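Local coordinates for protein DNA endonuclease I-CvuI (PDB 5A77) that probably acts in intron homing as a LAGLIDADG endonuclease that binds its DNA target and cuts it in the presence of magnesium, at residues A16-D20 / Y97-K101; L36-V41 / T118-L124; L45-T51 / G75-V81. One frame throughout, in Å; residues are numbered along the deposited sequence.

Contact 1. Residues A16-D20 / Y97-K101; sequences AGFVD and YLQLK. With nucleotides of chain F.
Asp20, in the LAGLIDADG helix, presents its carboxylate to the backbone of the loop 97-101. The main bond comes from Gln99 N, 2.8 Å from Asp20 OD2 with an N-H...O angle of 158°, and it uses the syn lone pair. Two weak bonds follow along the loop, from Leu100 N to Asp20 OD2 at 3.3 Å and from Lys101 N to Asp20 OD1 at 2.9 Å. One turn back, Ala16 CB presses on Tyr97 CB at 3.5 Å, while Leu98 CD2 lies beside Ala16 and Val19.

Lys101 can be followed outward. Its CB lies close to Asp20 OD1. With CG anti to the carbonyl carbon (chi1 -58°), the chain runs on past the carboxylate, CG also standing near Asp20 OD1. CD then passes Val19 O at 3.6 Å, and CE nears the DNA. A final bend (chi4 63°) brings NZ to OP2 of DG1 of chain F at 2.6 Å, a hydrogen bond, with a weak second one to Asp20 O at 3.2 Å.

Replacing Asp20 with an alanine would probably leave the amides of Gln99, Leu100 and Lys101 without their acceptor and set the loop free to shift. Asp20 OD2 also accepts weakly from Trp14 of the second subunit, so the carboxylate serves the dimer interface too. By holding the loop that ends in Lys101, the N-cap of helix 102-114, it probably helps to place this lysine on the 5' phosphate of the cleaved strand, about 6 Å from a magnesium ion, consistent with stabilisation of phosphate charge there.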
loop_
_atom_site.group_PDB
_atom_site.type_symbol
_atom_site.label_atom_id
_atom_site.label_comp_id
_atom_site.label_asym_id
_atom_site.label_seq_id
_atom_site.Cartn_x
_atom_site.Cartn_y
_atom_site.Cartn_z
ATOM N N ALA B 16 7.687 4.710 -3.828
ATOM C CA ALA B 16 6.561 5.330 -4.480
ATOM C C ALA B 16 5.424 4.323 -4.510
ATOM O O ALA B 16 4.270 4.656 -4.208
ATOM C CB ALA B 16 6.926 5.786 -5.878
ATOM N N GLY B 17 5.767 3.085 -4.856
ATOM C CA GLY B 17 4.796 2.012 -4.897
ATOM C C GLY B 17 4.093 1.884 -3.562
ATOM O O GLY B 17 2.881 1.682 -3.503
ATOM N N PHE B 18 4.854 2.043 -2.486
ATOM C CA PHE B 18 4.332 1.845 -1.143
ATOM C C PHE B 18 3.435 3.000 -0.706
ATOM O O PHE B 18 2.351 2.787 -0.152
ATOM C CB PHE B 18 5.492 1.663 -0.169
ATOM C CG PHE B 18 5.150 0.864 1.036
ATOM C CD1 PHE B 18 5.045 -0.525 0.957
ATOM C CD2 PHE B 18 4.960 1.482 2.264
ATOM C CE1 PHE B 18 4.750 -1.285 2.086
ATOM C CE2 PHE B 18 4.663 0.732 3.406
ATOM C CZ PHE B 18 4.550 -0.654 3.313
ATOM N N VAL B 19 3.888 4.223 -0.959
ATOM C CA VAL B 19 3.112 5.410 -0.617
ATOM C C VAL B 19 1.765 5.452 -1.379
ATOM O O VAL B 19 0.726 5.768 -0.790
ATOM C CB VAL B 19 3.925 6.699 -0.897
ATOM C CG1 VAL B 19 3.065 7.936 -0.700
ATOM C CG2 VAL B 19 5.150 6.748 0.011
ATOM N N ASP B 20 1.767 5.109 -2.668
ATOM C CA ASP B 20 0.513 5.090 -3.434
ATOM C C ASP B 20 -0.539 4.184 -2.799
ATOM O O ASP B 20 -1.736 4.388 -2.998
ATOM C CB ASP B 20 0.749 4.639 -4.878
ATOM C CG ASP B 20 1.075 5.784 -5.794
ATOM O OD1 ASP B 20 0.648 6.915 -5.499
ATOM O OD2 ASP B 20 1.760 5.564 -6.810
ATOM N N TYR B 97 7.627 8.742 -9.925
ATOM C CA TYR B 97 7.061 7.398 -9.832
ATOM C C TYR B 97 5.692 7.344 -9.169
ATOM O O TYR B 97 4.993 6.348 -9.295
ATOM C CB TYR B 97 8.011 6.469 -9.081
ATOM C CG TYR B 97 9.442 6.570 -9.533
ATOM C CD1 TYR B 97 9.844 6.025 -10.743
ATOM C CD2 TYR B 97 10.392 7.220 -8.754
ATOM C CE1 TYR B 97 11.155 6.120 -11.162
ATOM C CE2 TYR B 97 11.702 7.320 -9.165
ATOM C CZ TYR B 97 12.079 6.768 -10.367
ATOM O OH TYR B 97 13.385 6.863 -10.781
ATOM N N LEU B 98 5.293 8.388 -8.458
ATOM C CA LEU B 98 3.962 8.356 -7.875
ATOM C C LEU B 98 2.899 8.346 -8.975
ATOM O O LEU B 98 2.848 9.234 -9.836
ATOM C CB LEU B 98 3.732 9.534 -6.942
ATOM C CG LEU B 98 4.381 9.499 -5.563
ATOM C CD1 LEU B 98 3.985 10.756 -4.807
ATOM C CD2 LEU B 98 3.979 8.259 -4.794
ATOM N N GLN B 99 2.054 7.330 -8.957
ATOM C CA GLN B 99 0.975 7.281 -9.924
ATOM C C GLN B 99 -0.298 7.786 -9.268
ATOM O O GLN B 99 -0.847 8.804 -9.670
ATOM C CB GLN B 99 0.799 5.859 -10.476
ATOM C CG GLN B 99 0.823 5.791 -12.011
ATOM C CD GLN B 99 2.190 6.130 -12.589
ATOM O OE1 GLN B 99 3.216 5.712 -12.059
ATOM N NE2 GLN B 99 2.208 6.895 -13.671
ATOM N N LEU B 100 -0.738 7.096 -8.224
ATOM C CA LEU B 100 -2.004 7.401 -7.568
ATOM C C LEU B 100 -2.073 8.743 -6.861
ATOM O O LEU B 100 -3.137 9.368 -6.816
ATOM C CB LEU B 100 -2.336 6.305 -6.557
ATOM C CG LEU B 100 -2.554 4.956 -7.218
ATOM C CD1 LEU B 100 -3.078 3.964 -6.205
ATOM C CD2 LEU B 100 -3.531 5.134 -8.381
ATOM N N LYS B 101 -0.956 9.183 -6.291
ATOM C CA LYS B 101 -0.998 10.339 -5.411
ATOM C C LYS B 101 -0.158 11.514 -5.912
ATOM O O LYS B 101 0.187 12.407 -5.139
ATOM C CB LYS B 101 -0.562 9.913 -4.006
ATOM C CG LYS B 101 -1.433 8.797 -3.430
ATOM C CD LYS B 101 -1.150 8.553 -1.965
ATOM C CE LYS B 101 -2.428 8.229 -1.187
ATOM N NZ LYS B 101 -3.096 6.991 -1.624
ATOM O OP3 DG F 1 -5.566 5.760 1.165
ATOM P P DG F 1 -4.272 5.098 1.478
ATOM O OP1 DG F 1 -4.558 3.653 1.659
ATOM O OP2 DG F 1 -3.291 5.518 0.449
ATOM O "O5'" DG F 1 -3.711 5.679 2.858
ATOM C "C5'" DG F 1 -4.155 5.138 4.118
ATOM C "C4'" DG F 1 -5.255 6.012 4.680
ATOM O "O4'" DG F 1 -5.551 5.670 6.058
ATOM C "C3'" DG F 1 -4.942 7.496 4.675
ATOM O "O3'" DG F 1 -6.056 8.142 4.185
ATOM C "C2'" DG F 1 -4.714 7.819 6.160
ATOM C "C1'" DG F 1 -5.692 6.864 6.799
ATOM N N9 DG F 1 -5.444 6.542 8.198
ATOM C C8 DG F 1 -4.286 6.037 8.747
ATOM N N7 DG F 1 -4.394 5.777 10.023
ATOM C C5 DG F 1 -5.710 6.105 10.328
ATOM C C6 DG F 1 -6.409 6.035 11.551
ATOM O O6 DG F 1 -5.995 5.664 12.646
ATOM N N1 DG F 1 -7.722 6.466 11.422
ATOM C C2 DG F 1 -8.290 6.904 10.262
ATOM N N2 DG F 1 -9.578 7.271 10.332
ATOM N N3 DG F 1 -7.648 6.976 9.105
ATOM C C4 DG F 1 -6.367 6.566 9.214
#

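Contact 2. Residues L36-V41 / T118-L124; sequences LLKYQV and TKDPSVL. With nucleotides of chain C.
Leu37 and Leu124 meet methyl to methyl, Leu37 CD1 lying 3.7 Å from Leu124 CD2, and the other side chains are arranged round this pair. Leu37 points at the turn 118-121 with CG beside its own backbone N (chi1 -43°). Its CD1 lies against the carbonyls of Thr118 and Lys119, the latter 3.5 Å away at Lys119 O. Its other methyl faces the proline ring: the two side chains cross at about a right angle, with Leu37 CD2 4.2 Å from Pro121 CG. Leu124, its CG anti to the backbone N (chi1 179°), reaches the strand, setting CD2 3.7 Å from Tyr39 O and CD1 4.2 Å from Val41 CG2.

Lys119 slants across Leu36 and Leu37, its bent chain passing the phosphate of DC2 of chain C. The phosphate receives a backbone bond: Leu36 N donates to OP2 of DC2 of chain C at 2.7 Å, nearly straight.

Asp120 caps helix 121-135 with a weak bond from Ser122 N. Through Leu124 the start of this helix packs on the beginning of strand 39-50 and on Leu37 just before it; Leu154 of helix 147-156 also covers Leu37, and Ile111 of helix 102-114 covers Val41.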
loop_
_atom_site.group_PDB
_atom_site.type_symbol
_atom_site.label_atom_id
_atom_site.label_comp_id
_atom_site.label_asym_id
_atom_site.label_seq_id
_atom_site.Cartn_x
_atom_site.Cartn_y
_atom_site.Cartn_z
ATOM N N LEU B 36 0.277 34.892 14.980
ATOM C CA LEU B 36 -0.329 36.198 14.671
ATOM C C LEU B 36 -1.634 36.050 13.905
ATOM O O LEU B 36 -2.641 36.633 14.288
ATOM C CB LEU B 36 0.633 37.077 13.869
ATOM C CG LEU B 36 0.963 38.386 14.593
ATOM C CD1 LEU B 36 1.575 38.083 15.937
ATOM C CD2 LEU B 36 1.877 39.284 13.784
ATOM N N LEU B 37 -1.601 35.251 12.838
ATOM C CA LEU B 37 -2.768 34.963 11.986
ATOM C C LEU B 37 -3.526 33.694 12.389
ATOM O O LEU B 37 -4.295 33.161 11.600
ATOM C CB LEU B 37 -2.334 34.827 10.524
ATOM C CG LEU B 37 -1.332 35.870 10.030
ATOM C CD1 LEU B 37 -0.863 35.548 8.628
ATOM C CD2 LEU B 37 -1.964 37.226 10.080
ATOM N N LYS B 38 -3.270 33.181 13.592
ATOM C CA LYS B 38 -4.054 32.075 14.165
ATOM C C LYS B 38 -3.968 30.713 13.448
ATOM O O LYS B 38 -4.394 29.701 14.012
ATOM C CB LYS B 38 -5.535 32.481 14.248
ATOM C CG LYS B 38 -5.811 33.645 15.168
ATOM C CD LYS B 38 -5.463 33.292 16.598
ATOM C CE LYS B 38 -5.434 34.527 17.490
ATOM N NZ LYS B 38 -5.079 34.143 18.887
ATOM N N TYR B 39 -3.449 30.670 12.222
ATOM C CA TYR B 39 -3.426 29.402 11.488
ATOM C C TYR B 39 -2.108 29.107 10.785
ATOM O O TYR B 39 -1.418 30.002 10.295
ATOM C CB TYR B 39 -4.567 29.349 10.448
ATOM C CG TYR B 39 -5.956 29.262 11.045
ATOM C CD1 TYR B 39 -6.467 28.055 11.492
ATOM C CD2 TYR B 39 -6.753 30.388 11.165
ATOM C CE1 TYR B 39 -7.735 27.972 12.036
ATOM C CE2 TYR B 39 -8.025 30.314 11.709
ATOM C CZ TYR B 39 -8.509 29.103 12.142
ATOM O OH TYR B 39 -9.771 29.024 12.685
ATOM N N GLN B 40 -1.793 27.821 10.736
ATOM C CA GLN B 40 -0.617 27.292 10.060
ATOM C C GLN B 40 -1.106 26.284 9.033
ATOM O O GLN B 40 -2.042 25.533 9.304
ATOM C CB GLN B 40 0.343 26.625 11.069
ATOM C CG GLN B 40 1.592 25.993 10.456
ATOM C CD GLN B 40 2.048 24.719 11.180
ATOM O OE1 GLN B 40 1.410 24.258 12.124
ATOM N NE2 GLN B 40 3.146 24.136 10.714
ATOM N N VAL B 41 -0.504 26.264 7.853
ATOM C CA VAL B 41 -0.802 25.194 6.909
ATOM C C VAL B 41 0.303 24.142 7.036
ATOM O O VAL B 41 1.478 24.431 6.784
ATOM C CB VAL B 41 -0.925 25.719 5.471
ATOM C CG1 VAL B 41 -0.908 24.582 4.480
ATOM C CG2 VAL B 41 -2.223 26.520 5.312
ATOM N N THR B 118 4.233 33.054 4.317
ATOM C CA THR B 118 2.885 32.881 4.847
ATOM C C THR B 118 2.571 33.856 6.004
ATOM O O THR B 118 1.505 33.784 6.617
ATOM C CB THR B 118 2.647 31.441 5.327
ATOM O OG1 THR B 118 1.268 31.295 5.663
ATOM C CG2 THR B 118 3.474 31.152 6.572
ATOM N N LYS B 119 3.490 34.766 6.298
ATOM C CA LYS B 119 3.197 35.822 7.264
ATOM C C LYS B 119 2.320 36.919 6.630
ATOM O O LYS B 119 1.607 37.646 7.326
ATOM C CB LYS B 119 4.491 36.412 7.839
ATOM C CG LYS B 119 4.699 36.100 9.335
ATOM C CD LYS B 119 3.396 36.351 10.113
ATOM C CE LYS B 119 2.973 37.840 9.986
ATOM N NZ LYS B 119 1.782 38.310 10.761
ATOM N N ASP B 120 2.348 37.005 5.303
ATOM C CA ASP B 120 1.394 37.815 4.540
ATOM C C ASP B 120 0.002 37.147 4.545
ATOM O O ASP B 120 -0.141 36.028 4.085
ATOM C CB ASP B 120 1.906 38.002 3.103
ATOM C CG ASP B 120 0.963 38.819 2.240
ATOM O OD1 ASP B 120 0.088 39.505 2.799
ATOM O OD2 ASP B 120 1.077 38.770 0.994
ATOM N N PRO B 121 -1.025 37.840 5.069
ATOM C CA PRO B 121 -2.392 37.316 5.208
ATOM C C PRO B 121 -3.054 36.886 3.891
ATOM O O PRO B 121 -3.926 36.011 3.903
ATOM C CB PRO B 121 -3.158 38.488 5.814
ATOM C CG PRO B 121 -2.130 39.307 6.493
ATOM C CD PRO B 121 -0.887 39.176 5.674
ATOM N N SER B 122 -2.666 37.490 2.773
ATOM C CA SER B 122 -3.186 37.032 1.489
ATOM C C SER B 122 -2.406 35.802 1.027
ATOM O O SER B 122 -2.949 34.939 0.337
ATOM C CB SER B 122 -3.125 38.147 0.441
ATOM O OG SER B 122 -1.786 38.546 0.186
ATOM N N VAL B 123 -1.140 35.712 1.425
ATOM C CA VAL B 123 -0.310 34.576 1.039
ATOM C C VAL B 123 -0.718 33.349 1.843
ATOM O O VAL B 123 -0.744 32.233 1.325
ATOM C CB VAL B 123 1.190 34.843 1.247
ATOM C CG1 VAL B 123 1.987 33.508 1.225
ATOM C CG2 VAL B 123 1.707 35.841 0.213
ATOM N N LEU B 124 -1.050 33.557 3.111
ATOM C CA LEU B 124 -1.606 32.472 3.904
ATOM C C LEU B 124 -2.935 32.017 3.282
ATOM O O LEU B 124 -3.297 30.835 3.342
ATOM C CB LEU B 124 -1.804 32.902 5.356
ATOM C CG LEU B 124 -2.405 31.839 6.278
ATOM C CD1 LEU B 124 -1.587 30.563 6.264
ATOM C CD2 LEU B 124 -2.562 32.353 7.688
ATOM P P DC C 2 4.078 34.928 13.768
ATOM O OP1 DC C 2 4.286 36.216 13.065
ATOM O OP2 DC C 2 2.714 34.366 13.936
ATOM O "O5'" DC C 2 5.031 33.857 13.058
ATOM C "C5'" DC C 2 4.805 32.458 13.220
ATOM C "C4'" DC C 2 6.106 31.693 13.093
ATOM O "O4'" DC C 2 6.658 31.491 14.421
ATOM C "C3'" DC C 2 5.974 30.310 12.457
ATOM O "O3'" DC C 2 6.967 30.101 11.443
ATOM C "C2'" DC C 2 6.145 29.330 13.621
ATOM C "C1'" DC C 2 6.927 30.131 14.652
ATOM N N1 DC C 2 6.518 29.784 16.045
ATOM C C2 DC C 2 7.316 28.930 16.794
ATOM O O2 DC C 2 8.377 28.513 16.301
ATOM N N3 DC C 2 6.920 28.597 18.048
ATOM C C4 DC C 2 5.765 29.063 18.532
ATOM N N4 DC C 2 5.416 28.708 19.779
ATOM C C5 DC C 2 4.931 29.925 17.772
ATOM C C6 DC C 2 5.335 30.245 16.541
ATOM O "O5'" DT C 1 3.299 35.109 19.532
ATOM C "C5'" DT C 1 3.382 36.172 18.563
ATOM C "C4'" DT C 1 4.422 35.867 17.492
ATOM O "O4'" DT C 1 5.596 35.271 18.108
ATOM C "C3'" DT C 1 3.990 34.863 16.407
ATOM O "O3'" DT C 1 4.734 35.116 15.217
ATOM C "C2'" DT C 1 4.414 33.539 17.020
ATOM C "C1'" DT C 1 5.772 33.952 17.586
ATOM N N1 DT C 1 6.301 33.080 18.666
ATOM C C2 DT C 1 7.514 32.468 18.480
ATOM O O2 DT C 1 8.167 32.587 17.454
ATOM N N3 DT C 1 7.945 31.704 19.546
ATOM C C4 DT C 1 7.285 31.509 20.749
ATOM O O4 DT C 1 7.739 30.808 21.641
ATOM C C5 DT C 1 6.014 32.181 20.875
ATOM C C7 DT C 1 5.211 32.040 22.137
ATOM C C6 DT C 1 5.588 32.928 19.837
ATOM P P DA C 3 6.651 29.108 10.212
ATOM O OP1 DA C 3 7.775 29.285 9.258
ATOM O OP2 DA C 3 5.232 29.296 9.847
ATOM O "O5'" DA C 3 6.739 27.615 10.824
ATOM C "C5'" DA C 3 8.012 27.005 11.011
ATOM C "C4'" DA C 3 7.902 25.658 11.701
ATOM O "O4'" DA C 3 7.698 25.828 13.130
ATOM C "C3'" DA C 3 6.758 24.748 11.227
ATOM O "O3'" DA C 3 7.237 23.428 11.233
ATOM C "C2'" DA C 3 5.734 24.933 12.344
ATOM C "C1'" DA C 3 6.694 24.933 13.518
ATOM N N9 DA C 3 6.119 25.326 14.803
ATOM C C8 DA C 3 5.088 26.200 15.025
ATOM N N7 DA C 3 4.772 26.335 16.293
ATOM C C5 DA C 3 5.652 25.480 16.949
ATOM C C6 DA C 3 5.842 25.170 18.316
ATOM N N6 DA C 3 5.106 25.695 19.301
ATOM N N1 DA C 3 6.819 24.277 18.631
ATOM C C2 DA C 3 7.548 23.737 17.641
ATOM N N3 DA C 3 7.460 23.954 16.320
ATOM C C4 DA C 3 6.485 24.849 16.042
#

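Contact 3. Residues L45-T51 / G75-V81; sequences LTVFQST and GMSEFCV. With nucleotides of chain D; nucleotides of chain F.
Near-identical first torsions in Phe48 (chi1 -53°) and Glu78 (chi1 -58°) set each CG beside its backbone N and send the two side chains the same way, side by side, from neighbouring strands. These strands form an antiparallel ladder in the DNA-binding sheet of the LAGLIDADG fold, Phe48 and Glu78 being a non-hydrogen-bonded pair. The Phe48 ring and the carboxylate are turned 72° apart, with Phe48 CE1 3.4 Å from Glu78 CD.

The ring is sandwiched: C8 of DG1 of chain F lies 3.2 Å above the centre of one face, and Thr46 CG2 meets the opposite face toward the rim. Glu78 OE2 accepts a weak bond from N6 of DA2 of chain F at 3.1 Å and forms salt bridges with Arg70 and Arg72, which probably hold the carboxylate in place on the base.

At the strand end, Met76 folds back so that its SD rests 3.5 Å from Ser50 CA, while Ser50 N donates to OP2 of DC14 of chain D at 2.9 Å. Away from the DNA, Leu45 and Val47 lie at the edge of the Phe79 ring, facing the helices.

Paired backbone bonds run from Leu45 and Val81 to Gln49 and Ser77. Beyond them, Thr51 N donates to Gly75 O at 3.0 Å from well above the carbonyl plane, and Thr51 OG1 shares a hydrogen bond with Ser77 OG, 3.3 Å away, Ser77 OG being bonded also to His54 ND1.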
loop_
_atom_site.group_PDB
_atom_site.type_symbol
_atom_site.label_atom_id
_atom_site.label_comp_id
_atom_site.label_asym_id
_atom_site.label_seq_id
_atom_site.Cartn_x
_atom_site.Cartn_y
_atom_site.Cartn_z
ATOM N N LEU B 45 4.095 14.115 4.361
ATOM C CA LEU B 45 3.991 12.767 3.825
ATOM C C LEU B 45 4.034 11.792 4.991
ATOM O O LEU B 45 4.963 11.833 5.798
ATOM C CB LEU B 45 5.121 12.467 2.834
ATOM C CG LEU B 45 5.163 11.072 2.195
ATOM C CD1 LEU B 45 5.782 11.152 0.822
ATOM C CD2 LEU B 45 5.953 10.091 3.042
ATOM N N THR B 46 3.050 10.903 5.079
ATOM C CA THR B 46 3.033 9.937 6.175
ATOM C C THR B 46 2.798 8.527 5.632
ATOM O O THR B 46 1.996 8.330 4.728
ATOM C CB THR B 46 1.947 10.292 7.215
ATOM O OG1 THR B 46 2.407 11.376 8.033
ATOM C CG2 THR B 46 1.679 9.115 8.131
ATOM N N VAL B 47 3.520 7.552 6.170
ATOM C CA VAL B 47 3.358 6.156 5.785
ATOM C C VAL B 47 2.968 5.335 7.021
ATOM O O VAL B 47 3.567 5.482 8.091
ATOM C CB VAL B 47 4.649 5.596 5.146
ATOM C CG1 VAL B 47 4.593 4.092 5.041
ATOM C CG2 VAL B 47 4.880 6.213 3.786
ATOM N N PHE B 48 1.948 4.492 6.875
ATOM C CA PHE B 48 1.432 3.707 7.993
ATOM C C PHE B 48 1.807 2.241 7.896
ATOM O O PHE B 48 1.774 1.657 6.819
ATOM C CB PHE B 48 -0.089 3.814 8.080
ATOM C CG PHE B 48 -0.596 5.217 8.109
ATOM C CD1 PHE B 48 -0.672 5.918 9.305
ATOM C CD2 PHE B 48 -1.011 5.839 6.943
ATOM C CE1 PHE B 48 -1.154 7.219 9.326
ATOM C CE2 PHE B 48 -1.481 7.124 6.965
ATOM C CZ PHE B 48 -1.554 7.814 8.155
ATOM N N GLN B 49 2.163 1.649 9.030
ATOM C CA GLN B 49 2.344 0.208 9.101
ATOM C C GLN B 49 2.085 -0.278 10.514
ATOM O O GLN B 49 2.253 0.472 11.480
ATOM C CB GLN B 49 3.745 -0.210 8.645
ATOM C CG GLN B 49 3.782 -1.651 8.069
ATOM C CD GLN B 49 2.847 -1.826 6.867
ATOM O OE1 GLN B 49 2.663 -0.900 6.071
ATOM N NE2 GLN B 49 2.240 -3.002 6.743
ATOM N N SER B 50 1.651 -1.529 10.626
ATOM C CA SER B 50 1.454 -2.157 11.922
ATOM C C SER B 50 2.796 -2.218 12.637
ATOM O O SER B 50 3.834 -2.388 11.994
ATOM C CB SER B 50 0.838 -3.557 11.760
ATOM O OG SER B 50 0.962 -4.324 12.949
ATOM N N THR B 51 2.773 -2.055 13.958
ATOM C CA THR B 51 4.002 -2.067 14.757
ATOM C C THR B 51 4.631 -3.455 14.712
ATOM O O THR B 51 5.818 -3.622 15.010
ATOM C CB THR B 51 3.750 -1.649 16.232
ATOM O OG1 THR B 51 2.960 -0.453 16.262
ATOM C CG2 THR B 51 5.061 -1.380 16.956
ATOM N N GLY B 75 -1.239 0.139 18.334
ATOM C CA GLY B 75 -0.564 -0.951 17.642
ATOM C C GLY B 75 -0.112 -0.685 16.210
ATOM O O GLY B 75 0.199 -1.615 15.457
ATOM N N MET B 76 -0.079 0.587 15.826
ATOM C CA MET B 76 0.423 0.988 14.513
ATOM C C MET B 76 1.667 1.826 14.697
ATOM O O MET B 76 1.887 2.391 15.765
ATOM C CB MET B 76 -0.631 1.782 13.719
ATOM C CG MET B 76 -1.805 0.957 13.225
ATOM S SD MET B 76 -1.375 -0.142 11.885
ATOM C CE MET B 76 -1.106 0.964 10.491
ATOM N N SER B 77 2.484 1.891 13.655
ATOM C CA SER B 77 3.564 2.860 13.610
ATOM C C SER B 77 3.391 3.748 12.380
ATOM O O SER B 77 2.893 3.310 11.331
ATOM C CB SER B 77 4.923 2.157 13.607
ATOM O OG SER B 77 5.145 1.499 14.847
ATOM N N GLU B 78 3.765 5.010 12.535
ATOM C CA GLU B 78 3.763 5.971 11.445
ATOM C C GLU B 78 5.181 6.426 11.185
ATOM O O GLU B 78 5.938 6.641 12.121
ATOM C CB GLU B 78 2.882 7.171 11.775
ATOM C CG GLU B 78 1.434 6.837 12.085
ATOM C CD GLU B 78 0.547 8.072 12.136
ATOM O OE1 GLU B 78 0.988 9.146 11.663
ATOM O OE2 GLU B 78 -0.593 7.975 12.645
ATOM N N PHE B 79 5.555 6.530 9.919
ATOM C CA PHE B 79 6.741 7.289 9.547
ATOM C C PHE B 79 6.282 8.624 8.962
ATOM O O PHE B 79 5.464 8.648 8.052
ATOM C CB PHE B 79 7.604 6.538 8.533
ATOM C CG PHE B 79 8.520 7.439 7.744
ATOM C CD1 PHE B 79 9.790 7.731 8.211
ATOM C CD2 PHE B 79 8.098 8.021 6.546
ATOM C CE1 PHE B 79 10.630 8.570 7.496
ATOM C CE2 PHE B 79 8.931 8.858 5.828
ATOM C CZ PHE B 79 10.205 9.125 6.303
ATOM N N CYS B 80 6.806 9.740 9.446
ATOM C CA CYS B 80 6.271 11.007 8.949
ATOM C C CYS B 80 7.303 12.083 8.622
ATOM O O CYS B 80 8.219 12.346 9.405
ATOM C CB CYS B 80 5.273 11.579 9.949
ATOM S SG CYS B 80 4.568 13.104 9.355
ATOM N N VAL B 81 7.140 12.697 7.454
ATOM C CA VAL B 81 7.945 13.848 7.078
ATOM C C VAL B 81 7.074 15.093 7.094
ATOM O O VAL B 81 6.183 15.240 6.249
ATOM C CB VAL B 81 8.582 13.683 5.683
ATOM C CG1 VAL B 81 9.586 14.797 5.418
ATOM C CG2 VAL B 81 9.267 12.351 5.574
ATOM P P DC D 14 -1.069 -2.274 7.692
ATOM O OP1 DC D 14 -0.676 -2.549 6.287
ATOM O OP2 DC D 14 -0.208 -2.712 8.816
ATOM O "O5'" DC D 14 -1.353 -0.697 7.890
ATOM C "C5'" DC D 14 -1.533 0.151 6.756
ATOM C "C4'" DC D 14 -2.982 0.625 6.621
ATOM O "O4'" DC D 14 -3.704 0.461 7.876
ATOM C "C3'" DC D 14 -3.144 2.104 6.235
ATOM O "O3'" DC D 14 -3.885 2.221 5.004
ATOM C "C2'" DC D 14 -3.903 2.714 7.431
ATOM C "C1'" DC D 14 -4.639 1.502 7.965
ATOM N N1 DC D 14 -5.152 1.616 9.399
ATOM C C2 DC D 14 -6.288 2.399 9.677
ATOM O O2 DC D 14 -6.842 3.009 8.754
ATOM N N3 DC D 14 -6.751 2.467 10.955
ATOM C C4 DC D 14 -6.134 1.787 11.926
ATOM N N4 DC D 14 -6.627 1.880 13.166
ATOM C C5 DC D 14 -4.984 0.978 11.666
ATOM C C6 DC D 14 -4.537 0.919 10.400
ATOM O OP3 DG F 1 -5.566 5.760 1.165
ATOM P P DG F 1 -4.272 5.098 1.478
ATOM O OP1 DG F 1 -4.558 3.653 1.659
ATOM O OP2 DG F 1 -3.291 5.518 0.449
ATOM O "O5'" DG F 1 -3.711 5.679 2.858
ATOM C "C5'" DG F 1 -4.155 5.138 4.118
ATOM C "C4'" DG F 1 -5.255 6.012 4.680
ATOM O "O4'" DG F 1 -5.551 5.670 6.058
ATOM C "C3'" DG F 1 -4.942 7.496 4.675
ATOM O "O3'" DG F 1 -6.056 8.142 4.185
ATOM C "C2'" DG F 1 -4.714 7.819 6.160
ATOM C "C1'" DG F 1 -5.692 6.864 6.799
ATOM N N9 DG F 1 -5.444 6.542 8.198
ATOM C C8 DG F 1 -4.286 6.037 8.747
ATOM N N7 DG F 1 -4.394 5.777 10.023
ATOM C C5 DG F 1 -5.710 6.105 10.328
ATOM C C6 DG F 1 -6.409 6.035 11.551
ATOM O O6 DG F 1 -5.995 5.664 12.646
ATOM N N1 DG F 1 -7.722 6.466 11.422
ATOM C C2 DG F 1 -8.290 6.904 10.262
ATOM N N2 DG F 1 -9.578 7.271 10.332
ATOM N N3 DG F 1 -7.648 6.976 9.105
ATOM C C4 DG F 1 -6.367 6.566 9.214
ATOM P P DA F 2 -5.920 9.300 3.096
ATOM O OP1 DA F 2 -6.652 8.897 1.876
ATOM O OP2 DA F 2 -4.499 9.692 2.960
ATOM O "O5'" DA F 2 -6.732 10.452 3.816
ATOM C "C5'" DA F 2 -7.734 10.067 4.740
ATOM C "C4'" DA F 2 -7.708 10.942 5.976
ATOM O "O4'" DA F 2 -6.988 10.288 7.055
ATOM C "C3'" DA F 2 -7.045 12.320 5.803
ATOM O "O3'" DA F 2 -7.930 13.296 6.320
ATOM C "C2'" DA F 2 -5.772 12.192 6.659
ATOM C "C1'" DA F 2 -6.323 11.292 7.745
ATOM N N9 DA F 2 -5.380 10.699 8.677
ATOM C C8 DA F 2 -4.031 10.478 8.520
ATOM N N7 DA F 2 -3.464 9.928 9.581
ATOM C C5 DA F 2 -4.518 9.790 10.480
ATOM C C6 DA F 2 -4.601 9.276 11.789
ATOM N N6 DA F 2 -3.543 8.775 12.464
ATOM N N1 DA F 2 -5.815 9.296 12.392
ATOM C C2 DA F 2 -6.852 9.793 11.736
ATOM N N3 DA F 2 -6.898 10.299 10.514
ATOM C C4 DA F 2 -5.689 10.270 9.936
#

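Overall arrangement
From the N terminus, helix 6-22 supplies the first half of contact 1, and strand 39-50 then opens contact 2 at its start and contact 3 toward its end. Contact 3 closes first, when strand 76-82 returns beside strand 39-50. Contact 1 closes next, in the loop after helix 84-94, and contact 2 last, at helix 121-135. Contact 3 is therefore nested inside both other loops, whereas contacts 1 and 2 cross. In space, contacts 1 and 3 touch where Phe18 and Val19 pack on Val47 and Gln49, joining the dimer helix to the sheet. Contact 2 lies across the chain's centre, about 29 Å from contact 3 between centres, tying the start of helix 121-135 to the same sheet.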